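Local coordinates for putative glycosyltransferase (GalT1) (Streptococcus parasanguinis, PDB 4PHR), which probably transfers a sugar from a UDP-linked donor, this chain being the N-terminal GT-D-fold domain, which binds UDP, at residues V31-D36 with F118-Y123; S138-W143 with S231-Y236. All blocks are in the same frame, centred on the assembly; numbering follows the deposited sequence.

Contact 1 of 2, residues V31-D36 with F118-Y123. With UDP (uridine-5'-diphosphate), chain B.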
loop_
_atom_site.group_PDB
_atom_site.type_symbol
_atom_site.label_atom_id
_atom_site.label_comp_id
_atom_site.label_asym_id
_atom_site.label_seq_id
_atom_site.Cartn_x
_atom_site.Cartn_y
_atom_site.Cartn_z
ATOM N N VAL A 31 6.379 -2.398 -6.874
ATOM C CA VAL A 31 6.188 -1.199 -6.079
ATOM C C VAL A 31 6.137 -1.576 -4.613
ATOM O O VAL A 31 5.357 -2.444 -4.222
ATOM C CB VAL A 31 4.864 -0.477 -6.423
ATOM C CG1 VAL A 31 4.736 0.807 -5.591
ATOM C CG2 VAL A 31 4.795 -0.162 -7.904
ATOM N N VAL A 32 6.972 -0.921 -3.806
ATOM C CA VAL A 32 6.899 -1.058 -2.356
ATOM C C VAL A 32 6.644 0.329 -1.769
ATOM O O VAL A 32 7.281 1.310 -2.167
ATOM C CB VAL A 32 8.191 -1.701 -1.785
ATOM C CG1 VAL A 32 9.420 -0.865 -2.102
ATOM C CG2 VAL A 32 8.068 -1.921 -0.300
ATOM N N ARG A 33 5.701 0.417 -0.833
ATOM C CA ARG A 33 5.322 1.714 -0.261
ATOM C C ARG A 33 5.654 1.776 1.232
ATOM O O ARG A 33 5.327 0.868 1.988
ATOM C CB ARG A 33 3.830 2.001 -0.480
ATOM C CG ARG A 33 3.341 1.945 -1.945
ATOM C CD ARG A 33 1.789 2.080 -2.050
ATOM N NE ARG A 33 1.208 1.071 -1.179
ATOM C CZ ARG A 33 0.814 1.248 0.079
ATOM N NH1 ARG A 33 0.740 2.465 0.626
ATOM N NH2 ARG A 33 0.447 0.189 0.782
ATOM N N PHE A 34 6.328 2.834 1.658
ATOM C CA PHE A 34 6.580 3.032 3.079
ATOM C C PHE A 34 5.610 4.075 3.599
ATOM O O PHE A 34 5.577 5.198 3.103
ATOM C CB PHE A 34 8.035 3.446 3.334
ATOM C CG PHE A 34 8.999 2.315 3.174
ATOM C CD1 PHE A 34 9.395 1.898 1.913
ATOM C CD2 PHE A 34 9.471 1.635 4.284
ATOM C CE1 PHE A 34 10.264 0.829 1.771
ATOM C CE2 PHE A 34 10.340 0.581 4.149
ATOM C CZ PHE A 34 10.734 0.172 2.893
ATOM N N GLY A 35 4.811 3.692 4.593
ATOM C CA GLY A 35 3.888 4.607 5.234
ATOM C C GLY A 35 4.306 4.867 6.664
ATOM O O GLY A 35 5.377 4.433 7.110
ATOM N N ASP A 36 3.455 5.572 7.399
ATOM C CA ASP A 36 3.785 5.924 8.773
ATOM C C ASP A 36 4.031 4.695 9.647
ATOM O O ASP A 36 4.933 4.694 10.474
ATOM C CB ASP A 36 2.706 6.824 9.380
ATOM C CG ASP A 36 1.359 6.161 9.425
ATOM O OD1 ASP A 36 0.818 5.976 10.541
ATOM O OD2 ASP A 36 0.858 5.815 8.336
ATOM N N PHE A 118 1.048 7.250 -1.642
ATOM C CA PHE A 118 -0.374 7.531 -1.815
ATOM C C PHE A 118 -0.969 7.002 -3.126
ATOM O O PHE A 118 -2.113 7.311 -3.452
ATOM C CB PHE A 118 -0.674 9.026 -1.631
ATOM C CG PHE A 118 -0.261 9.572 -0.291
ATOM C CD1 PHE A 118 -0.095 8.738 0.808
ATOM C CD2 PHE A 118 -0.040 10.934 -0.132
ATOM C CE1 PHE A 118 0.288 9.253 2.040
ATOM C CE2 PHE A 118 0.339 11.459 1.096
ATOM C CZ PHE A 118 0.494 10.620 2.186
ATOM N N ILE A 119 -0.233 6.190 -3.882
ATOM C CA ILE A 119 -0.893 5.509 -4.999
ATOM C C ILE A 119 -2.042 4.624 -4.497
ATOM O O ILE A 119 -2.971 4.325 -5.251
ATOM C CB ILE A 119 0.062 4.692 -5.917
ATOM C CG1 ILE A 119 0.777 3.584 -5.153
ATOM C CG2 ILE A 119 1.056 5.598 -6.633
ATOM C CD1 ILE A 119 1.382 2.535 -6.064
ATOM N N SER A 120 -1.998 4.229 -3.222
ATOM C CA SER A 120 -3.081 3.436 -2.635
ATOM C C SER A 120 -4.133 4.328 -1.979
ATOM O O SER A 120 -5.159 3.837 -1.521
ATOM C CB SER A 120 -2.541 2.448 -1.595
ATOM O OG SER A 120 -1.963 3.160 -0.510
ATOM N N ARG A 121 -3.868 5.638 -1.942
ATOM C CA ARG A 121 -4.675 6.586 -1.161
ATOM C C ARG A 121 -5.061 7.814 -2.003
ATOM O O ARG A 121 -4.660 8.939 -1.708
ATOM C CB ARG A 121 -3.895 7.030 0.087
ATOM C CG ARG A 121 -3.236 5.905 0.899
ATOM C CD ARG A 121 -4.245 4.897 1.430
ATOM N NE ARG A 121 -5.317 5.565 2.156
ATOM C CZ ARG A 121 -5.573 5.402 3.446
ATOM N NH1 ARG A 121 -4.849 4.562 4.177
ATOM N NH2 ARG A 121 -6.578 6.069 3.996
ATOM N N PRO A 122 -5.847 7.602 -3.064
ATOM C CA PRO A 122 -6.021 8.652 -4.073
ATOM C C PRO A 122 -7.251 9.533 -3.879
ATOM O O PRO A 122 -7.632 10.207 -4.834
ATOM C CB PRO A 122 -6.192 7.849 -5.376
ATOM C CG PRO A 122 -6.076 6.370 -4.984
ATOM C CD PRO A 122 -6.387 6.320 -3.533
ATOM N N TYR A 123 -7.868 9.537 -2.701
ATOM C CA TYR A 123 -9.154 10.229 -2.581
ATOM C C TYR A 123 -9.430 10.965 -1.268
ATOM O O TYR A 123 -9.591 12.188 -1.264
ATOM C CB TYR A 123 -10.299 9.239 -2.875
ATOM C CG TYR A 123 -11.693 9.826 -2.716
ATOM C CD1 TYR A 123 -12.233 10.659 -3.685
ATOM C CD2 TYR A 123 -12.468 9.536 -1.598
ATOM C CE1 TYR A 123 -13.496 11.202 -3.539
ATOM C CE2 TYR A 123 -13.734 10.077 -1.442
ATOM C CZ TYR A 123 -14.244 10.906 -2.418
ATOM O OH TYR A 123 -15.505 11.447 -2.275
HETATM N N1 UDP B . -3.279 -6.291 6.429
HETATM C C2 UDP B . -3.464 -7.642 6.595
HETATM N N3 UDP B . -2.675 -8.337 7.480
HETATM C C4 UDP B . -1.696 -7.695 8.198
HETATM C C5 UDP B . -1.500 -6.324 8.030
HETATM C C6 UDP B . -2.407 -5.625 7.242
HETATM O O2 UDP B . -4.350 -8.233 5.977
HETATM O O4 UDP B . -0.994 -8.369 8.960
HETATM C "C1'" UDP B . -4.080 -5.587 5.417
HETATM C "C2'" UDP B . -5.220 -4.703 5.849
HETATM O "O2'" UDP B . -6.371 -5.474 6.124
HETATM C "C3'" UDP B . -5.388 -3.842 4.617
HETATM C "C4'" UDP B . -3.964 -3.695 4.108
HETATM O "O4'" UDP B . -3.191 -4.703 4.764
HETATM O "O3'" UDP B . -6.143 -4.532 3.645
HETATM C "C5'" UDP B . -3.396 -2.310 4.394
HETATM O "O5'" UDP B . -2.042 -2.277 3.962
HETATM P PA UDP B . -1.116 -0.973 4.145
HETATM O O1A UDP B . -0.894 -0.723 5.582
HETATM O O2A UDP B . 0.094 -1.213 3.323
HETATM O O3A UDP B . -2.070 0.187 3.537
HETATM P PB UDP B . -1.829 1.764 3.207
HETATM O O1B UDP B . -2.546 2.511 4.282
HETATM O O2B UDP B . -2.473 1.940 1.884
HETATM O O3B UDP B . -0.358 2.047 3.216
#
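Arg33 and Ser120 meet at the beta phosphate of UDP. The Ser120 hydroxyl lies over one face of the Arg33 guanidinium, toward its rim. Ser120 OG is 3.0 Å from Arg33 NH1, but the angle is too poor for a hydrogen bond. Ser120 OG instead donates to UDP O2B at 2.7 Å. The guanidinium edge is turned to the diphosphate. Arg33 NH1 gives UDP O3B a bond of 2.8 Å at 156°, and NH2 reaches the same oxygen and, weakly, O2A of the alpha phosphate. The Arg33 chain bends at chi3 (-53°), which swings the guanidinium toward the ligand. This is part of the UDP pocket of the GT-D fold, where the end of strand 30-33 faces the loop after strand 115-116. Arg121 comes from that loop and bonds UDP O1B edge-on through NH1, at 3.1 Å. Asp225 forms a salt bridge with Arg33 NH2, and the carbonyl of Thr117 takes a bond from NH1; both would fix the rotation. Away from the phosphates, Ile119 CG1 packs on Arg33 CD at 3.6 Å, the side chains crossing aslant. Ile119 CD1 meets Val31 CG1 tip to tip at 3.8 Å, beside Ile24 of helix 17-27.

Contact 2 of 2, residues S138-W143 with S231-Y236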
loop_
_atom_site.group_PDB
_atom_site.type_symbol
_atom_site.label_atom_id
_atom_site.label_comp_id
_atom_site.label_asym_id
_atom_site.label_seq_id
_atom_site.Cartn_x
_atom_site.Cartn_y
_atom_site.Cartn_z
ATOM N N SER A 138 -6.257 5.431 -14.038
ATOM C CA SER A 138 -4.870 5.075 -14.308
ATOM C C SER A 138 -4.449 3.829 -13.536
ATOM O O SER A 138 -3.757 2.963 -14.069
ATOM C CB SER A 138 -3.929 6.240 -14.008
ATOM O OG SER A 138 -2.589 5.882 -14.289
ATOM N N LEU A 139 -4.878 3.737 -12.283
ATOM C CA LEU A 139 -4.624 2.542 -11.489
ATOM C C LEU A 139 -5.185 1.293 -12.173
ATOM O O LEU A 139 -4.495 0.285 -12.289
ATOM C CB LEU A 139 -5.233 2.682 -10.092
ATOM C CG LEU A 139 -4.384 3.420 -9.058
ATOM C CD1 LEU A 139 -5.244 3.892 -7.893
ATOM C CD2 LEU A 139 -3.248 2.530 -8.574
ATOM N N LYS A 140 -6.436 1.363 -12.628
ATOM C CA LYS A 140 -7.100 0.199 -13.216
ATOM C C LYS A 140 -6.356 -0.309 -14.449
ATOM O O LYS A 140 -6.385 -1.502 -14.749
ATOM C CB LYS A 140 -8.552 0.524 -13.566
ATOM C CG LYS A 140 -9.479 0.608 -12.357
ATOM C CD LYS A 140 -10.847 1.161 -12.754
ATOM C CE LYS A 140 -11.782 1.223 -11.557
ATOM N NZ LYS A 140 -13.127 1.759 -11.918
ATOM N N GLU A 141 -5.681 0.591 -15.154
ATOM C CA GLU A 141 -4.918 0.187 -16.328
ATOM C C GLU A 141 -3.769 -0.755 -15.974
ATOM O O GLU A 141 -3.264 -1.475 -16.834
ATOM C CB GLU A 141 -4.415 1.403 -17.116
ATOM C CG GLU A 141 -5.524 2.204 -17.791
ATOM C CD GLU A 141 -6.363 1.372 -18.753
ATOM O OE1 GLU A 141 -5.817 0.435 -19.375
ATOM O OE2 GLU A 141 -7.575 1.650 -18.887
ATOM N N LEU A 142 -3.369 -0.770 -14.703
ATOM C CA LEU A 142 -2.332 -1.694 -14.258
ATOM C C LEU A 142 -2.767 -3.148 -14.401
ATOM O O LEU A 142 -1.948 -4.018 -14.687
ATOM C CB LEU A 142 -1.922 -1.413 -12.805
ATOM C CG LEU A 142 -1.220 -0.082 -12.532
ATOM C CD1 LEU A 142 -0.968 0.090 -11.043
ATOM C CD2 LEU A 142 0.083 -0.007 -13.300
ATOM N N TRP A 143 -4.056 -3.416 -14.207
ATOM C CA TRP A 143 -4.531 -4.799 -14.188
ATOM C C TRP A 143 -5.526 -5.155 -15.296
ATOM O O TRP A 143 -5.946 -6.301 -15.401
ATOM C CB TRP A 143 -5.097 -5.179 -12.815
ATOM C CG TRP A 143 -6.125 -4.237 -12.265
ATOM C CD1 TRP A 143 -7.440 -4.152 -12.621
ATOM C CD2 TRP A 143 -5.923 -3.267 -11.235
ATOM N NE1 TRP A 143 -8.067 -3.177 -11.882
ATOM C CE2 TRP A 143 -7.158 -2.622 -11.019
ATOM C CE3 TRP A 143 -4.815 -2.880 -10.472
ATOM C CZ2 TRP A 143 -7.317 -1.607 -10.074
ATOM C CZ3 TRP A 143 -4.972 -1.876 -9.530
ATOM C CH2 TRP A 143 -6.219 -1.252 -9.336
ATOM N N SER A 231 -10.557 0.490 0.310
ATOM C CA SER A 231 -11.292 1.447 1.136
ATOM C C SER A 231 -11.441 2.763 0.401
ATOM O O SER A 231 -12.522 3.362 0.392
ATOM C CB SER A 231 -10.566 1.713 2.458
ATOM O OG SER A 231 -10.537 0.558 3.270
ATOM N N GLU A 232 -10.342 3.225 -0.194
ATOM C CA GLU A 232 -10.345 4.496 -0.911
ATOM C C GLU A 232 -11.303 4.443 -2.103
ATOM O O GLU A 232 -12.047 5.397 -2.367
ATOM C CB GLU A 232 -8.925 4.853 -1.346
ATOM C CG GLU A 232 -8.027 5.244 -0.166
ATOM C CD GLU A 232 -7.987 6.748 0.073
ATOM O OE1 GLU A 232 -8.701 7.492 -0.633
ATOM O OE2 GLU A 232 -7.231 7.191 0.966
ATOM N N TYR A 233 -11.316 3.320 -2.811
ATOM C CA TYR A 233 -12.210 3.182 -3.947
ATOM C C TYR A 233 -13.668 3.184 -3.490
ATOM O O TYR A 233 -14.517 3.807 -4.118
ATOM C CB TYR A 233 -11.888 1.921 -4.754
ATOM C CG TYR A 233 -12.641 1.848 -6.059
ATOM C CD1 TYR A 233 -12.435 2.799 -7.051
ATOM C CD2 TYR A 233 -13.570 0.841 -6.297
ATOM C CE1 TYR A 233 -13.135 2.744 -8.252
ATOM C CE2 TYR A 233 -14.270 0.780 -7.495
ATOM C CZ TYR A 233 -14.039 1.729 -8.467
ATOM O OH TYR A 233 -14.740 1.671 -9.657
ATOM N N GLU A 234 -13.965 2.493 -2.394
ATOM C CA GLU A 234 -15.334 2.479 -1.871
ATOM C C GLU A 234 -15.773 3.885 -1.460
ATOM O O GLU A 234 -16.888 4.313 -1.754
ATOM C CB GLU A 234 -15.449 1.531 -0.672
ATOM C CG GLU A 234 -15.296 0.057 -1.014
ATOM C CD GLU A 234 -16.607 -0.624 -1.305
ATOM O OE1 GLU A 234 -17.660 0.035 -1.193
ATOM O OE2 GLU A 234 -16.577 -1.822 -1.643
ATOM N N TRP A 235 -14.888 4.615 -0.784
ATOM C CA TRP A 235 -15.212 5.985 -0.387
ATOM C C TRP A 235 -15.452 6.866 -1.620
ATOM O O TRP A 235 -16.392 7.664 -1.659
ATOM C CB TRP A 235 -14.088 6.564 0.472
ATOM C CG TRP A 235 -14.022 5.998 1.849
ATOM C CD1 TRP A 235 -15.068 5.547 2.604
ATOM C CD2 TRP A 235 -12.847 5.832 2.656
ATOM N NE1 TRP A 235 -14.619 5.121 3.828
ATOM C CE2 TRP A 235 -13.258 5.277 3.884
ATOM C CE3 TRP A 235 -11.484 6.089 2.456
ATOM C CZ2 TRP A 235 -12.362 4.977 4.905
ATOM C CZ3 TRP A 235 -10.592 5.792 3.477
ATOM C CH2 TRP A 235 -11.038 5.244 4.688
ATOM N N TYR A 236 -14.598 6.708 -2.625
ATOM C CA TYR A 236 -14.730 7.437 -3.880
ATOM C C TYR A 236 -16.071 7.142 -4.576
ATOM O O TYR A 236 -16.760 8.058 -5.040
ATOM C CB TYR A 236 -13.542 7.119 -4.797
ATOM C CG TYR A 236 -13.773 7.397 -6.259
ATOM C CD1 TYR A 236 -14.081 6.367 -7.141
ATOM C CD2 TYR A 236 -13.684 8.690 -6.764
ATOM C CE1 TYR A 236 -14.298 6.619 -8.482
ATOM C CE2 TYR A 236 -13.900 8.950 -8.105
ATOM C CZ TYR A 236 -14.205 7.909 -8.959
ATOM O OH TYR A 236 -14.415 8.159 -10.296
#
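Lys140 and Tyr233 join two helices through a single hydrogen bond. Lys140 NZ donates to Tyr233 OH at 2.8 Å. The lysine places CG opposite its carbonyl carbon, beside the backbone N. From CG onward the chain is fully extended, with chi2 to chi4 all close to 180°. The straight chain brings the ammonium to the hydroxyl of Tyr233, which reaches out from helix 229-238. Tyr233 answers with CG anti to its own backbone N (chi1 -171°), and this sends its ring out to meet the lysine. The two side chains cross at about a right angle. The end of the lysine comes to the phenol end of the ring obliquely. Lys140 CE lies 3.5 Å from Tyr233 OH, and NZ is 3.6 Å from Tyr233 CZ.

In the GT-D fold here, the contact ties helix 132-140 to helix 229-238. The second helix follows closely after His228, a UDP-binding residue. Tyr233 itself stays about 12 Å from UDP, nearest atoms of its side chain counted, and is not part of the pocket. Asp163 is the stronger polar partner of the tyrosine hydroxyl, through OD1. The hydroxyl is thus held by a carboxylate as well as by the ammonium.

From the N terminus, helices 2-9 and 17-27 come first, then strand 30-33. Contact 1 closes a loop of 81 residues by bringing 118-123 back to it. The loop includes strands 72-76 and 115-116, which lie with 30-33 in one parallel sheet. Contact 2 opens later, at 138-143, and closes a loop of 87 residues at 231-236. That loop includes strands 147-153, 170-176, 200-204 and 223-225. The backbone of Val31 bonds Ala223 and Asp225, so strand 223-225 lies beside strand 30-33 of contact 1. The two contacts are in series, neither nested nor crossed. They still touch: Glu232 forms a salt bridge with Arg121, and Leu139 packs on the backbone of Ile119.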